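Local coordinates for protein putative adenosine kinase (Schistosoma mansoni, PDB 3VAS) that probably transfers a phosphate from ATP to adenosine to make AMP, as a purine-salvage kinase of the ribokinase (pfkB) family, and binds adenosine, at residues A[92-97]-A[330-335]; A[289-294]-A[338-343]; A[118-123]-A[127-132]; A[26-31]-A[197-202]. All coordinates share one frame; numbering follows the deposited sequence.

Overall arrangement
Following the chain from its N terminus, residues 26-31 open contact 4 on strand 27-40, and residues 92-97 open contact 1 at the end of helix 83-95. Contact 3 then closes within a few residues, inside both longer loops, packing helix 111-122 on strand 126-131. Residues 197-202 complete contact 4, setting helix 189-205 against its strand. Later, 289-294 open contact 2, 330-335 close contact 1 with the loop after helix 318-330, and 338-343 close contact 2, joining strand 287-293 to helix 336-351; contact 1 therefore crosses contacts 4 and 2. It also touches all three others: Ile331 packs on Val27, Lys334 lies beside Ser339, and Gln92 meets Leu123.

Contact 1: A[92-97]-A[330-335]; sequences QWIIQK and YIRGKP
The carbonyl oxygen of Ile94 serves two arginines. Arg361 NH2 donates to it directly, whereas Arg332 reaches it through water 1, which accepts from Arg332 NH1 at 2.9 Å and gives only a weak bond to Ile94 O at 3.4 Å. The water lies in the guanidinium plane, at its edge. Other sides of the group are held by its own helix end: NE donates to Ala328 O, and NH2 forms a salt bridge with Asp329.

The direct touches are van der Waals packing of aliphatic groups on the guanidinium, with one apolar pair beside them. Ile95 CG1 stands over the centre of one guanidinium face, 4.1 Å from Arg332 CZ, the two side chains running past each other in opposite directions. A bend at chi3 (-66°) in the otherwise extended arginine chain turns the flat group to meet it. Ile94 CG2 approaches obliquely, 3.9 Å from Arg332 NH2. The apolar pair is Ile95 CD1 and Ile331 CD1, methyl to methyl at 4.2 Å.

Within segment 92-97, Gln92 NE2 donates to Lys97 O at 2.6 Å, bridging the turn that follows helix 83-95; the donor stands 52° out of the carbonyl plane. Gln92 OE1 accepts from Cys101 N, so both amide ends are used.

On the other segment, Gly333 N bonds to Tyr330 O and Lys334 N to Asp329 O. With positive phi at Gly333, this pairing is the Schellman motif that terminates helix 318-330.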
# COMPACT_ATOMS: atom_id res chain seq x y z
N GLN A 92 -6.44 2.92 -11.34
CA GLN A 92 -7.26 2.49 -12.47
C GLN A 92 -8.62 3.21 -12.48
O GLN A 92 -9.08 3.66 -13.53
CB GLN A 92 -7.45 0.97 -12.42
CG GLN A 92 -8.43 0.42 -13.45
CD GLN A 92 -7.93 0.57 -14.88
OE1 GLN A 92 -6.83 0.14 -15.21
NE2 GLN A 92 -8.75 1.19 -15.73
N TRP A 93 -9.24 3.31 -11.32
CA TRP A 93 -10.54 3.97 -11.16
C TRP A 93 -10.45 5.47 -11.48
O TRP A 93 -11.30 6.02 -12.18
CB TRP A 93 -11.01 3.74 -9.73
CG TRP A 93 -12.37 4.26 -9.36
CD1 TRP A 93 -13.58 3.68 -9.61
CD2 TRP A 93 -12.64 5.45 -8.60
NE1 TRP A 93 -14.59 4.45 -9.08
CE2 TRP A 93 -14.04 5.53 -8.45
CE3 TRP A 93 -11.84 6.45 -8.04
CZ2 TRP A 93 -14.65 6.58 -7.76
CZ3 TRP A 93 -12.45 7.48 -7.36
CH2 TRP A 93 -13.84 7.54 -7.23
N ILE A 94 -9.41 6.11 -10.96
CA ILE A 94 -9.18 7.53 -11.22
C ILE A 94 -8.98 7.80 -12.71
O ILE A 94 -9.66 8.65 -13.29
CB ILE A 94 -7.97 8.06 -10.44
CG1 ILE A 94 -8.29 8.07 -8.94
CG2 ILE A 94 -7.58 9.46 -10.93
CD1 ILE A 94 -7.13 8.47 -8.06
N ILE A 95 -8.06 7.07 -13.33
CA ILE A 95 -7.70 7.32 -14.72
C ILE A 95 -8.83 6.94 -15.68
O ILE A 95 -8.97 7.54 -16.75
CB ILE A 95 -6.36 6.62 -15.08
CG1 ILE A 95 -5.25 7.20 -14.19
CG2 ILE A 95 -6.03 6.79 -16.55
CD1 ILE A 95 -3.88 6.65 -14.47
N GLN A 96 -9.62 5.95 -15.29
CA GLN A 96 -10.90 5.67 -15.95
C GLN A 96 -10.76 5.17 -17.39
O GLN A 96 -11.73 5.16 -18.14
CB GLN A 96 -11.80 6.91 -15.89
CG GLN A 96 -13.28 6.64 -15.76
CD GLN A 96 -14.09 7.93 -15.82
OE1 GLN A 96 -13.53 9.03 -15.77
NE2 GLN A 96 -15.41 7.79 -15.93
N LYS A 97 -9.55 4.79 -17.78
CA LYS A 97 -9.35 4.13 -19.06
C LYS A 97 -9.12 2.64 -18.80
O LYS A 97 -8.23 2.28 -18.03
CB LYS A 97 -8.15 4.71 -19.81
CG LYS A 97 -7.88 3.99 -21.12
CD LYS A 97 -6.58 4.40 -21.76
CE LYS A 97 -6.40 3.68 -23.09
NZ LYS A 97 -5.13 4.07 -23.76
N TYR A 330 0.61 12.33 -11.22
CA TYR A 330 2.03 12.54 -11.47
C TYR A 330 2.50 11.88 -12.77
O TYR A 330 3.32 12.45 -13.49
CB TYR A 330 2.86 12.06 -10.28
CG TYR A 330 4.30 12.51 -10.32
CD1 TYR A 330 4.64 13.81 -9.95
CD2 TYR A 330 5.31 11.65 -10.70
CE1 TYR A 330 5.96 14.24 -9.98
CE2 TYR A 330 6.64 12.07 -10.73
CZ TYR A 330 6.95 13.36 -10.37
OH TYR A 330 8.26 13.79 -10.40
N ILE A 331 2.00 10.69 -13.06
CA ILE A 331 2.41 9.98 -14.27
C ILE A 331 1.73 10.52 -15.53
O ILE A 331 2.10 10.15 -16.64
CB ILE A 331 2.14 8.46 -14.18
CG1 ILE A 331 0.64 8.16 -14.16
CG2 ILE A 331 2.86 7.86 -12.96
CD1 ILE A 331 0.32 6.68 -14.15
N ARG A 332 0.74 11.39 -15.35
CA ARG A 332 0.12 12.07 -16.48
C ARG A 332 0.67 13.48 -16.68
O ARG A 332 0.12 14.27 -17.44
CB ARG A 332 -1.41 12.07 -16.35
CG ARG A 332 -2.03 10.68 -16.50
CD ARG A 332 -3.54 10.71 -16.40
NE ARG A 332 -3.98 11.11 -15.07
CZ ARG A 332 -5.25 11.29 -14.73
NH1 ARG A 332 -6.21 11.12 -15.63
NH2 ARG A 332 -5.57 11.65 -13.49
N GLY A 333 1.76 13.78 -15.98
CA GLY A 333 2.50 15.01 -16.22
C GLY A 333 2.13 16.20 -15.35
O GLY A 333 2.67 17.29 -15.55
N LYS A 334 1.22 16.02 -14.40
CA LYS A 334 0.85 17.11 -13.51
C LYS A 334 2.01 17.41 -12.56
O LYS A 334 2.66 16.49 -12.07
CB LYS A 334 -0.40 16.74 -12.71
CG LYS A 334 -1.57 16.25 -13.55
CD LYS A 334 -2.05 17.30 -14.52
CE LYS A 334 -3.14 16.74 -15.43
NZ LYS A 334 -4.16 16.00 -14.63
N PRO A 335 2.29 18.70 -12.31
CA PRO A 335 3.39 19.08 -11.41
C PRO A 335 3.19 18.59 -9.98
O PRO A 335 2.10 18.16 -9.60
CB PRO A 335 3.39 20.61 -11.46
CG PRO A 335 2.09 20.99 -12.09
CD PRO A 335 1.70 19.86 -12.99
O HOH W 1 -8.56 11.81 -14.01

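Contact 2: A[289-294]-A[338-343]; sequences LLYTDS and TSLHAA
Leu340 meets Leu289 and Tyr291 through a single methyl group, CD1, and every close approach across this contact is apolar. From the helix, Leu340 extends toward the strand with CG anti to the carbonyl carbon (chi1 -69°) and CD1 continuing the extended chain. The methyl thereby becomes the far point of the side chain and enters between two residues of the strand.

Aliphatic packing comes first. Leu289 CD1 faces Leu340 CD1 at 4.2 Å, an ordinary van der Waals separation, and the two leucines cross obliquely. The CA atoms of Leu289 and Leu340 are the nearest across the segments, at 9.4 Å, so the backbones stay well apart and the gap is bridged by side chains.

Packing against the aromatic ring is closer. Leu340 CD1 lies 3.6 Å from Tyr291 CE2, and the same methyl is 3.6 Å from Tyr291 CD2. These two equal distances place it beside one CD2-CE2 bond, with an oblique approach to the ring. Tyr291 shares a side of the strand with Leu289, two residues earlier, and both bonds from CA to CB lead toward the helix.

Backbone hydrogen bonds hold each element separately. Within the helix, Ala343 N donates to Ser339 O at 2.9 Å. Strand 287-293 pairs antiparallel with 279-284 and with 300-302: Leu289 bonds to Phe302, Leu290 to Ile282 and Tyr291 to His300. Around the contact, Phe302 touches both Leu289 and Leu340, the Tyr291 ring meets that of His300, and Phe322 of helix 318-330 packs against Leu289 and Ala343, joining helix 336-351 to this sheet margin.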
# COMPACT_ATOMS: atom_id res chain seq x y z
N LEU A 289 2.04 17.39 5.47
CA LEU A 289 2.90 16.32 4.99
C LEU A 289 4.23 16.93 4.60
O LEU A 289 4.32 18.13 4.31
CB LEU A 289 2.25 15.59 3.81
CG LEU A 289 1.95 16.34 2.50
CD1 LEU A 289 3.17 16.40 1.59
CD2 LEU A 289 0.78 15.70 1.78
N LEU A 290 5.27 16.10 4.58
CA LEU A 290 6.60 16.53 4.21
C LEU A 290 6.97 15.90 2.87
O LEU A 290 6.60 14.76 2.59
CB LEU A 290 7.62 16.13 5.28
CG LEU A 290 7.32 16.59 6.71
CD1 LEU A 290 8.30 16.00 7.69
CD2 LEU A 290 7.32 18.12 6.79
N TYR A 291 7.70 16.64 2.05
CA TYR A 291 8.29 16.07 0.85
C TYR A 291 9.64 16.70 0.54
O TYR A 291 9.90 17.85 0.91
CB TYR A 291 7.34 16.20 -0.35
CG TYR A 291 7.12 17.61 -0.86
CD1 TYR A 291 7.94 18.17 -1.83
CD2 TYR A 291 6.06 18.37 -0.38
CE1 TYR A 291 7.73 19.46 -2.30
CE2 TYR A 291 5.84 19.66 -0.84
CZ TYR A 291 6.67 20.20 -1.80
OH TYR A 291 6.45 21.48 -2.25
N THR A 292 10.50 15.93 -0.11
CA THR A 292 11.79 16.42 -0.58
C THR A 292 12.23 15.47 -1.67
O THR A 292 11.58 14.46 -1.93
CB THR A 292 12.85 16.43 0.55
OG1 THR A 292 14.05 17.08 0.09
CG2 THR A 292 13.18 15.00 0.98
N ASP A 293 13.34 15.79 -2.33
CA ASP A 293 13.99 14.85 -3.23
C ASP A 293 15.50 14.99 -3.12
O ASP A 293 16.00 15.93 -2.50
CB ASP A 293 13.51 15.04 -4.67
CG ASP A 293 13.75 16.44 -5.18
OD1 ASP A 293 14.86 16.71 -5.68
OD2 ASP A 293 12.82 17.28 -5.07
N SER A 294 16.23 14.05 -3.71
CA SER A 294 17.68 13.99 -3.55
C SER A 294 18.43 15.22 -4.06
O SER A 294 19.56 15.48 -3.65
CB SER A 294 18.25 12.71 -4.19
OG SER A 294 17.61 12.41 -5.41
N THR A 338 0.20 20.09 -7.70
CA THR A 338 -1.07 19.62 -8.24
C THR A 338 -1.30 18.16 -7.87
O THR A 338 -2.40 17.78 -7.47
CB THR A 338 -1.10 19.79 -9.78
OG1 THR A 338 -1.00 21.18 -10.11
CG2 THR A 338 -2.40 19.22 -10.37
N SER A 339 -0.24 17.35 -7.97
CA SER A 339 -0.33 15.93 -7.65
C SER A 339 -0.59 15.69 -6.17
O SER A 339 -1.34 14.77 -5.81
CB SER A 339 0.95 15.20 -8.09
OG SER A 339 1.10 15.23 -9.50
N LEU A 340 0.02 16.50 -5.31
CA LEU A 340 -0.21 16.42 -3.87
C LEU A 340 -1.67 16.70 -3.52
O LEU A 340 -2.26 16.01 -2.69
CB LEU A 340 0.71 17.36 -3.10
CG LEU A 340 2.20 17.00 -3.08
CD1 LEU A 340 2.98 18.02 -2.27
CD2 LEU A 340 2.40 15.59 -2.52
N HIS A 341 -2.26 17.71 -4.16
CA HIS A 341 -3.68 17.99 -3.99
C HIS A 341 -4.55 16.82 -4.47
O HIS A 341 -5.58 16.52 -3.86
CB HIS A 341 -4.09 19.27 -4.72
CG HIS A 341 -3.80 20.51 -3.94
ND1 HIS A 341 -2.79 21.38 -4.26
CD2 HIS A 341 -4.40 21.02 -2.83
CE1 HIS A 341 -2.77 22.38 -3.40
NE2 HIS A 341 -3.74 22.19 -2.52
N ALA A 342 -4.13 16.18 -5.55
CA ALA A 342 -4.85 15.02 -6.07
C ALA A 342 -4.75 13.86 -5.09
O ALA A 342 -5.67 13.06 -4.96
CB ALA A 342 -4.32 14.63 -7.44
N ALA A 343 -3.62 13.77 -4.40
CA ALA A 343 -3.39 12.70 -3.44
C ALA A 343 -4.26 12.90 -2.20
O ALA A 343 -4.87 11.94 -1.71
CB ALA A 343 -1.91 12.65 -3.05

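Contact 3: A[118-123]-A[127-132]; sequences NDCSAL and TEFQIA
Within the beta-alpha-beta unit formed by strand 101-107, helix 111-122 and strand 126-131, Cys120 near the end of the helix packs on Thr127 and Phe129 of the returning strand. The nearest CA atoms across the contact, those of Cys120 and Thr127, are 7.3 Å apart, close enough for the short side chains of these two residues to meet directly.

The closest approach is carbon to carbon: Cys120 CB lies 3.6 Å from Thr127 CG2. Cys120 SG is 3.9 Å from the same Thr127 methyl, so the cysteine lies alongside that branch with both of its side-chain atoms. Its sulfur also reaches Phe129 CZ at 4.0 Å. Measured from the ring centroid of Phe129, Cys120 SG sits 5.3 Å away and 84° off the ring normal; this is a sulfur-aromatic contact at the ring edge, with the sulfur close to the ring plane.

Such a helix packed beside parallel strands is a standard element of the alpha/beta core in ribokinase-family enzymes. Here strand 126-131 pairs with 101-107, as the backbone bond between Glu128 and Tyr103 attests, while Leu85 of helix 83-95 touches Cys120. Phe129 also packs on Ile107, and its side chain lies about 12 Å from the bound adenosine.

A polar bridge runs beside the apolar patch. At Thr127 the chi1 of 61° sends CG2 to the cysteine and leaves OG1 for water 2, at 2.6 Å. The same water is 2.8 Å from Ser121 OG, which additionally makes a weak bond to Lys117 O, so one solvent molecule joins hydroxyls of helix and strand.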
# COMPACT_ATOMS: atom_id res chain seq x y z
N ASN A 118 -13.32 -10.95 -9.00
CA ASN A 118 -14.45 -10.32 -9.67
C ASN A 118 -14.49 -8.81 -9.43
O ASN A 118 -14.94 -8.05 -10.29
CB ASN A 118 -15.78 -10.94 -9.24
CG ASN A 118 -15.94 -12.37 -9.72
OD1 ASN A 118 -15.24 -12.82 -10.64
ND2 ASN A 118 -16.85 -13.10 -9.11
N ASP A 119 -14.04 -8.39 -8.25
CA ASP A 119 -13.99 -6.98 -7.89
C ASP A 119 -13.01 -6.25 -8.81
O ASP A 119 -13.29 -5.14 -9.26
CB ASP A 119 -13.58 -6.83 -6.43
CG ASP A 119 -13.78 -5.43 -5.90
OD1 ASP A 119 -14.94 -4.99 -5.81
OD2 ASP A 119 -12.77 -4.78 -5.55
N CYS A 120 -11.88 -6.88 -9.09
CA CYS A 120 -10.88 -6.32 -9.99
C CYS A 120 -11.40 -6.18 -11.42
O CYS A 120 -11.20 -5.15 -12.08
CB CYS A 120 -9.62 -7.18 -9.99
SG CYS A 120 -8.73 -7.15 -8.43
N SER A 121 -12.05 -7.23 -11.91
CA SER A 121 -12.60 -7.23 -13.26
C SER A 121 -13.67 -6.15 -13.42
O SER A 121 -13.79 -5.54 -14.48
CB SER A 121 -13.17 -8.60 -13.61
OG SER A 121 -12.13 -9.56 -13.65
N ALA A 122 -14.45 -5.93 -12.37
CA ALA A 122 -15.48 -4.90 -12.39
C ALA A 122 -14.87 -3.52 -12.57
O ALA A 122 -15.52 -2.61 -13.08
CB ALA A 122 -16.30 -4.96 -11.11
N LEU A 123 -13.61 -3.37 -12.15
CA LEU A 123 -12.92 -2.09 -12.23
C LEU A 123 -12.07 -1.92 -13.49
O LEU A 123 -11.38 -0.91 -13.65
CB LEU A 123 -12.05 -1.89 -10.98
CG LEU A 123 -12.81 -1.58 -9.68
CD1 LEU A 123 -11.89 -1.67 -8.48
CD2 LEU A 123 -13.43 -0.19 -9.77
N THR A 127 -5.75 -8.56 -14.31
CA THR A 127 -5.09 -9.34 -13.28
C THR A 127 -4.56 -10.67 -13.80
O THR A 127 -5.07 -11.23 -14.77
CB THR A 127 -6.02 -9.62 -12.08
OG1 THR A 127 -7.16 -10.37 -12.52
CG2 THR A 127 -6.48 -8.33 -11.44
N GLU A 128 -3.51 -11.17 -13.14
CA GLU A 128 -3.05 -12.53 -13.34
C GLU A 128 -2.79 -13.14 -11.97
O GLU A 128 -1.66 -13.12 -11.47
CB GLU A 128 -1.79 -12.58 -14.20
CG GLU A 128 -2.03 -12.32 -15.68
CD GLU A 128 -2.80 -13.45 -16.37
OE1 GLU A 128 -2.85 -14.57 -15.82
OE2 GLU A 128 -3.34 -13.21 -17.47
N PHE A 129 -3.84 -13.65 -11.34
CA PHE A 129 -3.72 -14.22 -10.01
C PHE A 129 -3.06 -15.58 -10.04
O PHE A 129 -3.30 -16.38 -10.94
CB PHE A 129 -5.10 -14.35 -9.35
CG PHE A 129 -5.68 -13.04 -8.88
CD1 PHE A 129 -5.20 -12.44 -7.73
CD2 PHE A 129 -6.69 -12.42 -9.60
CE1 PHE A 129 -5.73 -11.24 -7.29
CE2 PHE A 129 -7.22 -11.22 -9.17
CZ PHE A 129 -6.74 -10.63 -8.02
N GLN A 130 -2.21 -15.82 -9.05
CA GLN A 130 -1.73 -17.17 -8.78
C GLN A 130 -2.72 -17.78 -7.80
O GLN A 130 -3.17 -17.12 -6.87
CB GLN A 130 -0.34 -17.13 -8.17
CG GLN A 130 0.24 -18.49 -7.82
CD GLN A 130 1.60 -18.39 -7.18
OE1 GLN A 130 2.21 -17.32 -7.18
NE2 GLN A 130 2.09 -19.49 -6.62
N ILE A 131 -3.10 -19.03 -8.03
CA ILE A 131 -4.04 -19.67 -7.13
C ILE A 131 -3.26 -20.64 -6.24
O ILE A 131 -2.49 -21.47 -6.74
CB ILE A 131 -5.19 -20.38 -7.88
CG1 ILE A 131 -6.28 -19.39 -8.29
CG2 ILE A 131 -5.85 -21.42 -7.00
CD1 ILE A 131 -5.87 -18.32 -9.29
N ALA A 132 -3.42 -20.50 -4.93
CA ALA A 132 -2.72 -21.36 -3.99
C ALA A 132 -3.30 -22.77 -3.99
O ALA A 132 -4.50 -22.96 -4.19
CB ALA A 132 -2.79 -20.76 -2.59
O HOH W 2 -9.46 -9.18 -12.94

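Contact 4: A[26-31]-A[197-202]; sequences YVFGMG and LKIAKH
Phe28 projects from its strand with CG anti to the backbone N (chi1 177°), whereas Met30 has CG in the crowded position between N and the carbonyl carbon (chi1 64°). From the facing helix, Ile199 carries CG1 anti to its carbonyl carbon and continues extended through chi2 (176°), which sends CD1 out as the leading atom. These three side chains meet at that methyl.

Ile199 CD1 lies 3.5 Å from Phe28 CE2 and farther, at 4.2 Å, from Phe28 CZ, so it sits toward one corner of the ring. Its approach is oblique, and the two side chains cross at about a right angle. The methionine comes alongside instead: Met30 SD is 3.5 Å from Ile199 CD1, and the side chains slide past each other in opposite directions. Met30 CG, at 4.1 Å from the same methyl, adds a second point of touch.

All three residues are buried, and the contact joins strand 27-40 of the central alpha/beta core to helix 189-205 on one of its flanks. Phe28 and Met30, two residues apart, share the side of the strand that faces the helix. The strand is paired on both margins, as Phe28 bonds through its backbone to Val181 and Val27 to Val100 and Ser102.

Val176 of helix 170-178 touches Phe28 and Ile199 together, extending the apolar layer to a second helix. Met30 also packs on Ile184 of strand 181-185, and its side chain is about 11 Å from the bound adenosine.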
# COMPACT_ATOMS: atom_id res chain seq x y z
N TYR A 26 0.14 0.24 -18.48
CA TYR A 26 1.16 1.24 -18.18
C TYR A 26 1.63 1.13 -16.72
O TYR A 26 2.80 1.36 -16.42
CB TYR A 26 0.59 2.63 -18.43
CG TYR A 26 1.62 3.73 -18.51
CD1 TYR A 26 2.27 4.00 -19.71
CD2 TYR A 26 1.94 4.50 -17.40
CE1 TYR A 26 3.22 5.01 -19.79
CE2 TYR A 26 2.88 5.51 -17.48
CZ TYR A 26 3.51 5.76 -18.67
OH TYR A 26 4.45 6.76 -18.75
N VAL A 27 0.70 0.76 -15.84
CA VAL A 27 0.96 0.65 -14.41
C VAL A 27 0.83 -0.80 -13.95
O VAL A 27 -0.19 -1.45 -14.21
CB VAL A 27 -0.03 1.51 -13.59
CG1 VAL A 27 0.18 1.30 -12.09
CG2 VAL A 27 0.10 2.98 -13.95
N PHE A 28 1.85 -1.30 -13.26
CA PHE A 28 1.85 -2.67 -12.77
C PHE A 28 2.01 -2.71 -11.25
O PHE A 28 2.88 -2.03 -10.70
CB PHE A 28 2.98 -3.48 -13.42
CG PHE A 28 3.09 -4.90 -12.92
CD1 PHE A 28 2.46 -5.94 -13.59
CD2 PHE A 28 3.82 -5.20 -11.78
CE1 PHE A 28 2.55 -7.24 -13.13
CE2 PHE A 28 3.92 -6.49 -11.31
CZ PHE A 28 3.29 -7.52 -11.99
N GLY A 29 1.19 -3.51 -10.59
CA GLY A 29 1.37 -3.78 -9.18
C GLY A 29 1.44 -5.27 -8.90
O GLY A 29 0.84 -6.07 -9.61
N MET A 30 2.21 -5.65 -7.88
CA MET A 30 2.12 -7.00 -7.33
C MET A 30 2.00 -6.89 -5.82
O MET A 30 2.61 -6.01 -5.22
CB MET A 30 3.33 -7.87 -7.72
CG MET A 30 4.68 -7.40 -7.18
SD MET A 30 5.98 -8.66 -7.31
CE MET A 30 5.71 -9.62 -5.84
N GLY A 31 1.20 -7.76 -5.20
CA GLY A 31 1.01 -7.67 -3.76
C GLY A 31 0.25 -8.80 -3.10
O GLY A 31 0.13 -9.91 -3.64
N LEU A 197 11.99 -7.79 -5.80
CA LEU A 197 13.37 -7.41 -6.07
C LEU A 197 13.68 -7.52 -7.56
O LEU A 197 14.33 -6.65 -8.14
CB LEU A 197 14.35 -8.28 -5.26
CG LEU A 197 15.82 -7.88 -5.38
CD1 LEU A 197 16.01 -6.41 -5.02
CD2 LEU A 197 16.69 -8.76 -4.49
N LYS A 198 13.21 -8.60 -8.18
CA LYS A 198 13.42 -8.81 -9.60
C LYS A 198 12.77 -7.69 -10.41
O LYS A 198 13.38 -7.15 -11.33
CB LYS A 198 12.86 -10.16 -10.05
CG LYS A 198 13.48 -10.65 -11.35
CD LYS A 198 12.53 -11.53 -12.16
CE LYS A 198 13.13 -11.82 -13.54
NZ LYS A 198 12.14 -12.38 -14.50
N ILE A 199 11.53 -7.33 -10.07
CA ILE A 199 10.83 -6.26 -10.77
C ILE A 199 11.52 -4.92 -10.56
O ILE A 199 11.65 -4.12 -11.48
CB ILE A 199 9.35 -6.18 -10.35
CG1 ILE A 199 8.59 -7.41 -10.85
CG2 ILE A 199 8.70 -4.91 -10.91
CD1 ILE A 199 7.15 -7.47 -10.41
N ALA A 200 11.99 -4.68 -9.33
CA ALA A 200 12.70 -3.44 -9.01
C ALA A 200 13.97 -3.27 -9.85
O ALA A 200 14.26 -2.18 -10.35
CB ALA A 200 13.03 -3.38 -7.53
N LYS A 201 14.73 -4.35 -10.01
CA LYS A 201 15.93 -4.33 -10.84
C LYS A 201 15.59 -4.08 -12.31
O LYS A 201 16.30 -3.35 -13.00
CB LYS A 201 16.73 -5.62 -10.69
CG LYS A 201 17.33 -5.81 -9.32
CD LYS A 201 18.03 -7.14 -9.19
CE LYS A 201 18.62 -7.31 -7.80
NZ LYS A 201 19.12 -8.69 -7.58
N HIS A 202 14.51 -4.69 -12.78
CA HIS A 202 14.05 -4.48 -14.14
C HIS A 202 13.71 -3.00 -14.37
O HIS A 202 14.07 -2.43 -15.40
CB HIS A 202 12.83 -5.35 -14.46
CG HIS A 202 12.15 -4.99 -15.74
ND1 HIS A 202 12.51 -5.52 -16.96
CD2 HIS A 202 11.12 -4.15 -15.99
CE1 HIS A 202 11.74 -5.02 -17.90
NE2 HIS A 202 10.88 -4.18 -17.34